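Local coordinates for protein beta-2-microglobulin (Ctenopharyngodon idella, PDB 5H5Z) that forms the light chain of a bony fish MHC class I molecule and probably supports the folding and peptide presentation of its heavy chain, at residues V3-S12 / V83-W94; H32-L40 / Q62-S70. The protein carries 1 engineered substitution. One frame throughout, in Å; residues are numbered along the deposited sequence.

Interaction 1. Residues V3-S12 / V83-W94; sequences VSSPKIQVYS and VKHMSDNKTIVW
I8 meets V83 and I92 in the closely packed part of this contact. Its CD1 comes end to end against V83, 3.7 Å from CB. Its CG2 lies 3.7 Å from I92 CG1. CG1 of I8 stands anti to the carbonyl carbon (chi1 -53°), which carries CD1 to V83 and leaves CG2 for I92. V10 continues the row: CG2 packs on I92 CG2, and CG1 on W94 CB. At the other end, the ring of P6 lies against H85, with CD 3.6 Å from ND1, and its CG slides past V83 CG1. No direct hydrogen bond joins the segments. They face each other across the immunoglobulin C1-set sandwich: strand 7-12 is an edge strand of one sheet, and strands 79-85 and 88-93 belong to the other. Strand 88-93, at the edge of that sheet, runs at 30° to strand 7-12. The hairpin of the second sheet closes with a type II' turn from H85 to D88, and here the contact is looser. Both methyls of V3 touch M86, CG2 at CE (3.9 Å) and CG1 at CG. S5 OG and D88 OD2 stay 3.7 Å apart. Water 1 links them: it donates to OD2 and bonds S5 OG and H85 ND1, lying in the plane of the imidazole. H85 NE2 is bonded to P33 O, so both ring nitrogens have partners and the ring's rotation is probably fixed. At the far end the W94 indole turns its edge to the backbone, with CD1 3.6 Å from Y11 CA. Water 2 accepts from W94 NE1 and S12 N.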
loop_
_atom_site.group_PDB
_atom_site.type_symbol
_atom_site.label_atom_id
_atom_site.label_comp_id
_atom_site.label_asym_id
_atom_site.label_seq_id
_atom_site.Cartn_x
_atom_site.Cartn_y
_atom_site.Cartn_z
ATOM N N VAL B 3 8.596 -1.246 18.379
ATOM C CA VAL B 3 7.243 -1.041 17.873
ATOM C C VAL B 3 7.198 0.221 17.014
ATOM O O VAL B 3 7.796 1.240 17.364
ATOM C CB VAL B 3 6.206 -0.928 19.018
ATOM C CG1 VAL B 3 4.809 -0.674 18.467
ATOM C CG2 VAL B 3 6.205 -2.187 19.870
ATOM N N SER B 4 6.511 0.131 15.877
ATOM C CA SER B 4 6.148 1.298 15.083
ATOM C C SER B 4 4.637 1.425 15.139
ATOM O O SER B 4 3.922 0.567 14.621
ATOM C CB SER B 4 6.613 1.149 13.630
ATOM O OG SER B 4 8.020 1.262 13.527
ATOM N N SER B 5 4.155 2.479 15.790
ATOM C CA SER B 5 2.720 2.699 15.946
ATOM C C SER B 5 2.106 3.234 14.658
ATOM O O SER B 5 2.722 4.045 13.974
ATOM C CB SER B 5 2.446 3.645 17.116
ATOM O OG SER B 5 2.828 3.028 18.333
ATOM N N PRO B 6 0.886 2.774 14.325
ATOM C CA PRO B 6 0.284 3.092 13.028
ATOM C C PRO B 6 -0.053 4.562 12.804
ATOM O O PRO B 6 -0.488 5.263 13.734
ATOM C CB PRO B 6 -1.005 2.258 13.026
ATOM C CG PRO B 6 -1.314 2.022 14.467
ATOM C CD PRO B 6 0.027 1.876 15.121
ATOM N N LYS B 7 0.173 5.018 11.575
ATOM C CA LYS B 7 -0.457 6.237 11.082
ATOM C C LYS B 7 -1.866 5.824 10.676
ATOM O O LYS B 7 -2.054 4.777 10.046
ATOM C CB LYS B 7 0.301 6.816 9.887
ATOM C CG LYS B 7 -0.190 8.193 9.451
ATOM C CD LYS B 7 0.286 8.563 8.055
ATOM C CE LYS B 7 1.701 9.117 8.044
ATOM N NZ LYS B 7 2.245 9.115 6.654
ATOM N N ILE B 8 -2.850 6.629 11.065
ATOM C CA ILE B 8 -4.260 6.313 10.837
ATOM C C ILE B 8 -4.936 7.481 10.145
ATOM O O ILE B 8 -4.998 8.590 10.689
ATOM C CB ILE B 8 -5.006 6.025 12.160
ATOM C CG1 ILE B 8 -4.273 4.951 12.971
ATOM C CG2 ILE B 8 -6.449 5.615 11.877
ATOM C CD1 ILE B 8 -4.713 4.857 14.416
ATOM N N GLN B 9 -5.443 7.229 8.947
ATOM C CA GLN B 9 -6.072 8.269 8.148
ATOM C C GLN B 9 -7.448 7.810 7.708
ATOM O O GLN B 9 -7.600 6.733 7.111
ATOM C CB GLN B 9 -5.192 8.646 6.954
ATOM C CG GLN B 9 -3.870 9.283 7.362
ATOM C CD GLN B 9 -2.940 9.527 6.193
ATOM O OE1 GLN B 9 -2.808 10.654 5.712
ATOM N NE2 GLN B 9 -2.288 8.475 5.732
ATOM N N VAL B 10 -8.441 8.641 8.015
ATOM C CA VAL B 10 -9.849 8.321 7.783
ATOM C C VAL B 10 -10.433 9.353 6.830
ATOM O O VAL B 10 -10.354 10.561 7.082
ATOM C CB VAL B 10 -10.653 8.292 9.108
ATOM C CG1 VAL B 10 -12.047 7.714 8.886
ATOM C CG2 VAL B 10 -9.916 7.482 10.158
ATOM N N TYR B 11 -10.996 8.868 5.728
ATOM C CA TYR B 11 -11.482 9.725 4.652
ATOM C C TYR B 11 -12.526 8.990 3.825
ATOM O O TYR B 11 -12.744 7.790 3.995
ATOM C CB TYR B 11 -10.316 10.192 3.760
ATOM C CG TYR B 11 -9.406 9.081 3.267
ATOM C CD1 TYR B 11 -8.400 8.562 4.081
ATOM C CD2 TYR B 11 -9.544 8.562 1.975
ATOM C CE1 TYR B 11 -7.566 7.547 3.633
ATOM C CE2 TYR B 11 -8.710 7.550 1.511
ATOM C CZ TYR B 11 -7.724 7.045 2.347
ATOM O OH TYR B 11 -6.886 6.045 1.917
ATOM N N SER B 12 -13.176 9.719 2.931
ATOM C CA SER B 12 -14.143 9.123 2.018
ATOM C C SER B 12 -13.604 9.142 0.590
ATOM O O SER B 12 -12.784 9.998 0.240
ATOM C CB SER B 12 -15.475 9.862 2.112
ATOM O OG SER B 12 -15.253 11.259 2.049
ATOM N N VAL B 83 -8.519 1.608 15.883
ATOM C CA VAL B 83 -7.354 0.771 15.623
ATOM C C VAL B 83 -6.716 0.313 16.935
ATOM O O VAL B 83 -6.442 1.127 17.824
ATOM C CB VAL B 83 -6.318 1.514 14.752
ATOM C CG1 VAL B 83 -5.115 0.629 14.458
ATOM C CG2 VAL B 83 -6.948 2.000 13.450
ATOM N N LYS B 84 -6.498 -0.996 17.049
ATOM C CA LYS B 84 -5.849 -1.587 18.214
ATOM C C LYS B 84 -4.559 -2.302 17.815
ATOM O O LYS B 84 -4.589 -3.361 17.177
ATOM C CB LYS B 84 -6.807 -2.532 18.952
ATOM C CG LYS B 84 -8.062 -1.843 19.470
ATOM C CD LYS B 84 -9.014 -2.808 20.152
ATOM C CE LYS B 84 -10.310 -2.102 20.523
ATOM N NZ LYS B 84 -11.205 -2.975 21.330
ATOM N N HIS B 85 -3.433 -1.699 18.188
ATOM C CA HIS B 85 -2.104 -2.224 17.880
ATOM C C HIS B 85 -1.335 -2.387 19.183
ATOM O O HIS B 85 -1.289 -1.460 19.996
ATOM C CB HIS B 85 -1.368 -1.267 16.942
ATOM C CG HIS B 85 -0.054 -1.783 16.443
ATOM N ND1 HIS B 85 1.138 -1.135 16.682
ATOM C CD2 HIS B 85 0.254 -2.875 15.702
ATOM C CE1 HIS B 85 2.124 -1.806 16.116
ATOM N NE2 HIS B 85 1.614 -2.866 15.515
ATOM N N MET B 86 -0.730 -3.561 19.372
ATOM C CA MET B 86 -0.139 -3.940 20.657
ATOM C C MET B 86 -1.201 -3.760 21.747
ATOM O O MET B 86 -2.249 -4.405 21.692
ATOM C CB MET B 86 1.131 -3.126 20.955
ATOM C CG MET B 86 2.184 -3.168 19.859
ATOM S SD MET B 86 2.867 -4.819 19.613
ATOM C CE MET B 86 3.878 -5.017 21.081
ATOM N N SER B 87 -0.947 -2.868 22.703
ATOM C CA SER B 87 -1.919 -2.565 23.757
ATOM C C SER B 87 -2.534 -1.166 23.615
ATOM O O SER B 87 -3.219 -0.681 24.521
ATOM C CB SER B 87 -1.281 -2.740 25.138
ATOM O OG SER B 87 -0.830 -4.070 25.308
ATOM N N ASP B 88 -2.290 -0.529 22.470
ATOM C CA ASP B 88 -2.838 0.789 22.176
ATOM C C ASP B 88 -4.251 0.687 21.610
ATOM O O ASP B 88 -4.605 -0.300 20.979
ATOM C CB ASP B 88 -1.930 1.552 21.204
ATOM C CG ASP B 88 -0.509 1.709 21.723
ATOM O OD1 ASP B 88 -0.321 1.820 22.948
ATOM O OD2 ASP B 88 0.429 1.726 20.903
ATOM N N ASN B 89 -5.058 1.716 21.843
ATOM C CA ASN B 89 -6.433 1.737 21.358
ATOM C C ASN B 89 -6.773 3.147 20.908
ATOM O O ASN B 89 -7.031 4.011 21.731
ATOM C CB ASN B 89 -7.390 1.253 22.462
ATOM C CG ASN B 89 -8.856 1.268 22.041
ATOM O OD1 ASN B 89 -9.198 1.582 20.901
ATOM N ND2 ASN B 89 -9.733 0.920 22.977
ATOM N N LYS B 90 -6.757 3.379 19.598
ATOM C CA LYS B 90 -7.023 4.715 19.066
ATOM C C LYS B 90 -8.302 4.751 18.239
ATOM O O LYS B 90 -8.621 3.792 17.539
ATOM C CB LYS B 90 -5.836 5.220 18.239
ATOM C CG LYS B 90 -4.499 5.156 18.964
ATOM C CD LYS B 90 -3.570 6.278 18.527
ATOM C CE LYS B 90 -2.180 6.135 19.135
ATOM N NZ LYS B 90 -2.167 5.953 20.616
ATOM N N THR B 91 -9.030 5.857 18.341
ATOM C CA THR B 91 -10.224 6.077 17.528
ATOM C C THR B 91 -10.105 7.423 16.831
ATOM O O THR B 91 -9.930 8.449 17.483
ATOM C CB THR B 91 -11.509 6.023 18.382
ATOM O OG1 THR B 91 -11.635 4.722 18.960
ATOM C CG2 THR B 91 -12.752 6.312 17.535
ATOM N N ILE B 92 -10.188 7.407 15.505
ATOM C CA ILE B 92 -10.110 8.630 14.708
ATOM C C ILE B 92 -11.460 8.879 14.040
ATOM O O ILE B 92 -11.948 8.037 13.287
ATOM C CB ILE B 92 -8.972 8.545 13.659
ATOM C CG1 ILE B 92 -7.641 8.139 14.314
ATOM C CG2 ILE B 92 -8.826 9.850 12.880
ATOM C CD1 ILE B 92 -7.065 9.147 15.290
ATOM N N VAL B 93 -12.060 10.030 14.338
ATOM C CA VAL B 93 -13.349 10.423 13.771
ATOM C C VAL B 93 -13.159 10.947 12.348
ATOM O O VAL B 93 -12.242 11.727 12.079
ATOM C CB VAL B 93 -14.045 11.491 14.652
ATOM C CG1 VAL B 93 -15.306 12.037 13.986
ATOM C CG2 VAL B 93 -14.379 10.918 16.023
ATOM N N TRP B 94 -14.029 10.511 11.441
ATOM C CA TRP B 94 -14.027 10.986 10.060
ATOM C C TRP B 94 -14.428 12.459 9.954
ATOM O O TRP B 94 -15.475 12.859 10.450
ATOM C CB TRP B 94 -14.966 10.136 9.214
ATOM C CG TRP B 94 -15.137 10.648 7.826
ATOM C CD1 TRP B 94 -14.179 10.729 6.858
ATOM C CD2 TRP B 94 -16.343 11.146 7.244
ATOM N NE1 TRP B 94 -14.713 11.254 5.706
ATOM C CE2 TRP B 94 -16.042 11.516 5.913
ATOM C CE3 TRP B 94 -17.652 11.318 7.716
ATOM C CZ2 TRP B 94 -17.002 12.049 5.045
ATOM C CZ3 TRP B 94 -18.606 11.849 6.855
ATOM C CH2 TRP B 94 -18.275 12.204 5.533
HETATM O O HOH W 1 1.059 0.844 18.536
HETATM O O HOH W 2 -13.338 12.662 3.546
#

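Interaction 2. Residues H32-L40 / Q62-S70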
loop_
_atom_site.group_PDB
_atom_site.type_symbol
_atom_site.label_atom_id
_atom_site.label_comp_id
_atom_site.label_asym_id
_atom_site.label_seq_id
_atom_site.Cartn_x
_atom_site.Cartn_y
_atom_site.Cartn_z
ATOM N N HIS B 32 4.487 -1.692 12.783
ATOM C CA HIS B 32 5.164 -2.968 13.049
ATOM C C HIS B 32 5.078 -3.211 14.554
ATOM O O HIS B 32 5.263 -2.271 15.325
ATOM C CB HIS B 32 6.632 -2.904 12.621
ATOM C CG HIS B 32 7.443 -4.089 13.054
ATOM N ND1 HIS B 32 7.478 -5.267 12.339
ATOM C CD2 HIS B 32 8.241 -4.281 14.133
ATOM C CE1 HIS B 32 8.264 -6.131 12.954
ATOM N NE2 HIS B 32 8.738 -5.559 14.047
ATOM N N PRO B 33 4.807 -4.465 14.991
ATOM C CA PRO B 33 4.581 -5.695 14.210
ATOM C C PRO B 33 3.201 -5.738 13.520
ATOM O O PRO B 33 2.380 -4.846 13.746
ATOM C CB PRO B 33 4.726 -6.801 15.260
ATOM C CG PRO B 33 4.311 -6.161 16.536
ATOM C CD PRO B 33 4.767 -4.731 16.445
ATOM N N PRO B 34 2.955 -6.768 12.684
ATOM C CA PRO B 34 1.783 -6.784 11.792
ATOM C C PRO B 34 0.418 -7.017 12.439
ATOM O O PRO B 34 -0.590 -6.567 11.886
ATOM C CB PRO B 34 2.100 -7.915 10.810
ATOM C CG PRO B 34 3.034 -8.814 11.547
ATOM C CD PRO B 34 3.849 -7.916 12.431
ATOM N N ASP B 35 0.373 -7.716 13.573
ATOM C CA ASP B 35 -0.897 -8.006 14.238
ATOM C C ASP B 35 -1.602 -6.720 14.642
ATOM O O ASP B 35 -1.029 -5.879 15.341
ATOM C CB ASP B 35 -0.692 -8.899 15.461
ATOM C CG ASP B 35 -1.820 -9.887 15.652
ATOM O OD1 ASP B 35 -2.954 -9.455 15.952
ATOM O OD2 ASP B 35 -1.571 -11.100 15.480
ATOM N N ILE B 36 -2.842 -6.573 14.189
ATOM C CA ILE B 36 -3.595 -5.333 14.383
ATOM C C ILE B 36 -5.101 -5.583 14.263
ATOM O O ILE B 36 -5.535 -6.536 13.606
ATOM C CB ILE B 36 -3.126 -4.243 13.381
ATOM C CG1 ILE B 36 -3.532 -2.838 13.851
ATOM C CG2 ILE B 36 -3.617 -4.539 11.963
ATOM C CD1 ILE B 36 -2.645 -1.736 13.308
ATOM N N SER B 37 -5.883 -4.728 14.920
ATOM C CA SER B 37 -7.335 -4.731 14.818
ATOM C C SER B 37 -7.784 -3.394 14.243
ATOM O O SER B 37 -7.431 -2.333 14.777
ATOM C CB SER B 37 -7.962 -4.938 16.203
ATOM O OG SER B 37 -9.378 -4.875 16.147
ATOM N N ILE B 38 -8.550 -3.442 13.153
ATOM C CA ILE B 38 -9.134 -2.234 12.566
ATOM C C ILE B 38 -10.640 -2.431 12.418
ATOM O O ILE B 38 -11.087 -3.443 11.871
ATOM C CB ILE B 38 -8.520 -1.890 11.185
ATOM C CG1 ILE B 38 -6.988 -1.816 11.254
ATOM C CG2 ILE B 38 -9.102 -0.580 10.656
ATOM C CD1 ILE B 38 -6.303 -1.916 9.905
ATOM N N GLU B 39 -11.418 -1.472 12.918
ATOM C CA GLU B 39 -12.871 -1.529 12.817
ATOM C C GLU B 39 -13.422 -0.171 12.416
ATOM O O GLU B 39 -12.971 0.854 12.920
ATOM C CB GLU B 39 -13.500 -1.977 14.142
ATOM C CG GLU B 39 -13.195 -3.415 14.562
ATOM C CD GLU B 39 -13.759 -4.477 13.625
ATOM O OE1 GLU B 39 -14.529 -4.145 12.700
ATOM O OE2 GLU B 39 -13.428 -5.666 13.819
ATOM N N LEU B 40 -14.378 -0.161 11.490
ATOM C CA LEU B 40 -15.079 1.077 11.149
ATOM C C LEU B 40 -16.351 1.167 11.984
ATOM O O LEU B 40 -17.045 0.162 12.175
ATOM C CB LEU B 40 -15.396 1.137 9.650
ATOM C CG LEU B 40 -14.201 1.110 8.689
ATOM C CD1 LEU B 40 -14.664 0.995 7.245
ATOM C CD2 LEU B 40 -13.324 2.342 8.859
ATOM N N GLN B 62 7.648 -1.516 6.885
ATOM C CA GLN B 62 6.464 -1.226 7.692
ATOM C C GLN B 62 5.191 -1.620 6.943
ATOM O O GLN B 62 5.104 -1.476 5.720
ATOM C CB GLN B 62 6.438 0.249 8.107
ATOM C CG GLN B 62 7.665 0.673 8.910
ATOM C CD GLN B 62 7.646 2.132 9.338
ATOM O OE1 GLN B 62 8.290 2.504 10.319
ATOM N NE2 GLN B 62 6.922 2.965 8.602
ATOM N N PHE B 63 4.217 -2.125 7.695
ATOM C CA PHE B 63 2.991 -2.687 7.135
ATOM C C PHE B 63 1.928 -1.622 6.870
ATOM O O PHE B 63 1.922 -0.564 7.497
ATOM C CB PHE B 63 2.425 -3.743 8.090
ATOM C CG PHE B 63 3.319 -4.930 8.279
ATOM C CD1 PHE B 63 3.304 -5.968 7.358
ATOM C CD2 PHE B 63 4.175 -5.020 9.379
ATOM C CE1 PHE B 63 4.126 -7.077 7.524
ATOM C CE2 PHE B 63 5.003 -6.122 9.549
ATOM C CZ PHE B 63 4.976 -7.154 8.618
ATOM N N HIS B 64 1.028 -1.910 5.935
ATOM C CA HIS B 64 -0.119 -1.043 5.687
ATOM C C HIS B 64 -1.354 -1.880 5.384
ATOM O O HIS B 64 -1.258 -2.962 4.788
ATOM C CB HIS B 64 0.164 -0.024 4.575
ATOM C CG HIS B 64 0.409 -0.639 3.229
ATOM N ND1 HIS B 64 -0.548 -0.669 2.238
ATOM C CD2 HIS B 64 1.505 -1.241 2.711
ATOM C CE1 HIS B 64 -0.053 -1.265 1.168
ATOM N NE2 HIS B 64 1.192 -1.622 1.429
ATOM N N LEU B 65 -2.503 -1.392 5.839
ATOM C CA LEU B 65 -3.787 -2.021 5.565
ATOM C C LEU B 65 -4.828 -0.962 5.270
ATOM O O LEU B 65 -4.750 0.158 5.773
ATOM C CB LEU B 65 -4.260 -2.846 6.764
ATOM C CG LEU B 65 -3.490 -4.110 7.141
ATOM C CD1 LEU B 65 -3.879 -4.545 8.541
ATOM C CD2 LEU B 65 -3.733 -5.240 6.141
ATOM N N THR B 66 -5.805 -1.325 4.452
ATOM C CA THR B 66 -6.937 -0.454 4.182
ATOM C C THR B 66 -8.228 -1.169 4.568
ATOM O O THR B 66 -8.484 -2.286 4.124
ATOM C CB THR B 66 -6.977 -0.018 2.703
ATOM O OG1 THR B 66 -5.737 0.611 2.357
ATOM C CG2 THR B 66 -8.116 0.963 2.455
ATOM N N LYS B 67 -9.021 -0.530 5.424
ATOM C CA LYS B 67 -10.371 -0.998 5.700
ATOM C C LYS B 67 -11.356 -0.019 5.090
ATOM O O LYS B 67 -11.164 1.191 5.184
ATOM C CB LYS B 67 -10.619 -1.141 7.195
ATOM C CG LYS B 67 -11.854 -1.966 7.508
ATOM C CD LYS B 67 -11.564 -2.898 8.663
ATOM C CE LYS B 67 -12.512 -4.075 8.697
ATOM N NZ LYS B 67 -12.181 -4.959 9.848
ATOM N N SER B 68 -12.397 -0.547 4.452
ATOM C CA SER B 68 -13.389 0.291 3.785
ATOM C C SER B 68 -14.767 -0.353 3.834
ATOM O O SER B 68 -14.887 -1.566 4.007
ATOM C CB SER B 68 -12.978 0.567 2.330
ATOM O OG SER B 68 -12.882 -0.633 1.572
ATOM N N VAL B 69 -15.803 0.475 3.710
ATOM C CA VAL B 69 -17.182 0.004 3.627
ATOM C C VAL B 69 -18.038 1.081 2.969
ATOM O O VAL B 69 -17.709 2.272 3.040
ATOM C CB VAL B 69 -17.756 -0.385 5.018
ATOM C CG1 VAL B 69 -17.989 0.842 5.894
ATOM C CG2 VAL B 69 -19.036 -1.199 4.873
ATOM N N SER B 70 -19.114 0.658 2.309
ATOM C CA SER B 70 -20.089 1.601 1.749
ATOM C C SER B 70 -20.762 2.372 2.879
ATOM O O SER B 70 -21.068 1.800 3.924
ATOM C CB SER B 70 -21.143 0.852 0.927
ATOM O OG SER B 70 -22.225 1.704 0.589
HETATM O O HOH W 3 -14.687 -5.836 10.388
#
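The two sheets of the immunoglobulin sandwich meet here through strands 36-40 and 63-70, which run at 21° to each other. The loop leading into strand 36-40 carries a cis peptide before P33. Next to it, P34 lays CB over the face of the F63 ring, 3.6 Å from the ring centroid and nearly on its normal. H32 approaches the same phenyl at its edge, with ND1 3.8 Å from CE2. Further along the strands, L65 CD1 touches both I36 CG2 and I38 CD1; the I36 pair, at 3.4 Å, is tight for two carbons. Beyond it, L40 CD1 packs on V69 CG1 at 3.6 Å. K67 lies between these apolar groups. Its CB touches I38 CG2 and its CG meets L40 CG, and a bend at chi2 (138°) brings the amine to the opposite strand. With an alanine at K67, I38 O would probably lose its side-chain donor and a gap would open beside I38 and L40. E39 OE1 forms only a long salt bridge with K67 NZ, and water 3 joins the two groups. NZ donates to I38 O over 2.8 Å, 22° out of the carbonyl plane.

From the N terminus, the chain first lays down 3-12, which waits for its partner until 83-94. Interaction 1 therefore closes a loop around nearly the whole domain. Interaction 2 is nested inside that loop: 32-40 packs on 62-70 after only 21 intervening residues. Both contacts join the same two sheets. Interaction 1 does so near the edge formed by strands 7-12 and 88-93, and interaction 2 further inside, through 36-42 and 63-71. Strands 36-42 and 79-85 are neighbours in one sheet. The contacts touch directly where S4 N probably bonds H32 O and where H85 meets P33, which ties the N-terminal segment and the last hairpin to the loop before strand 36-42.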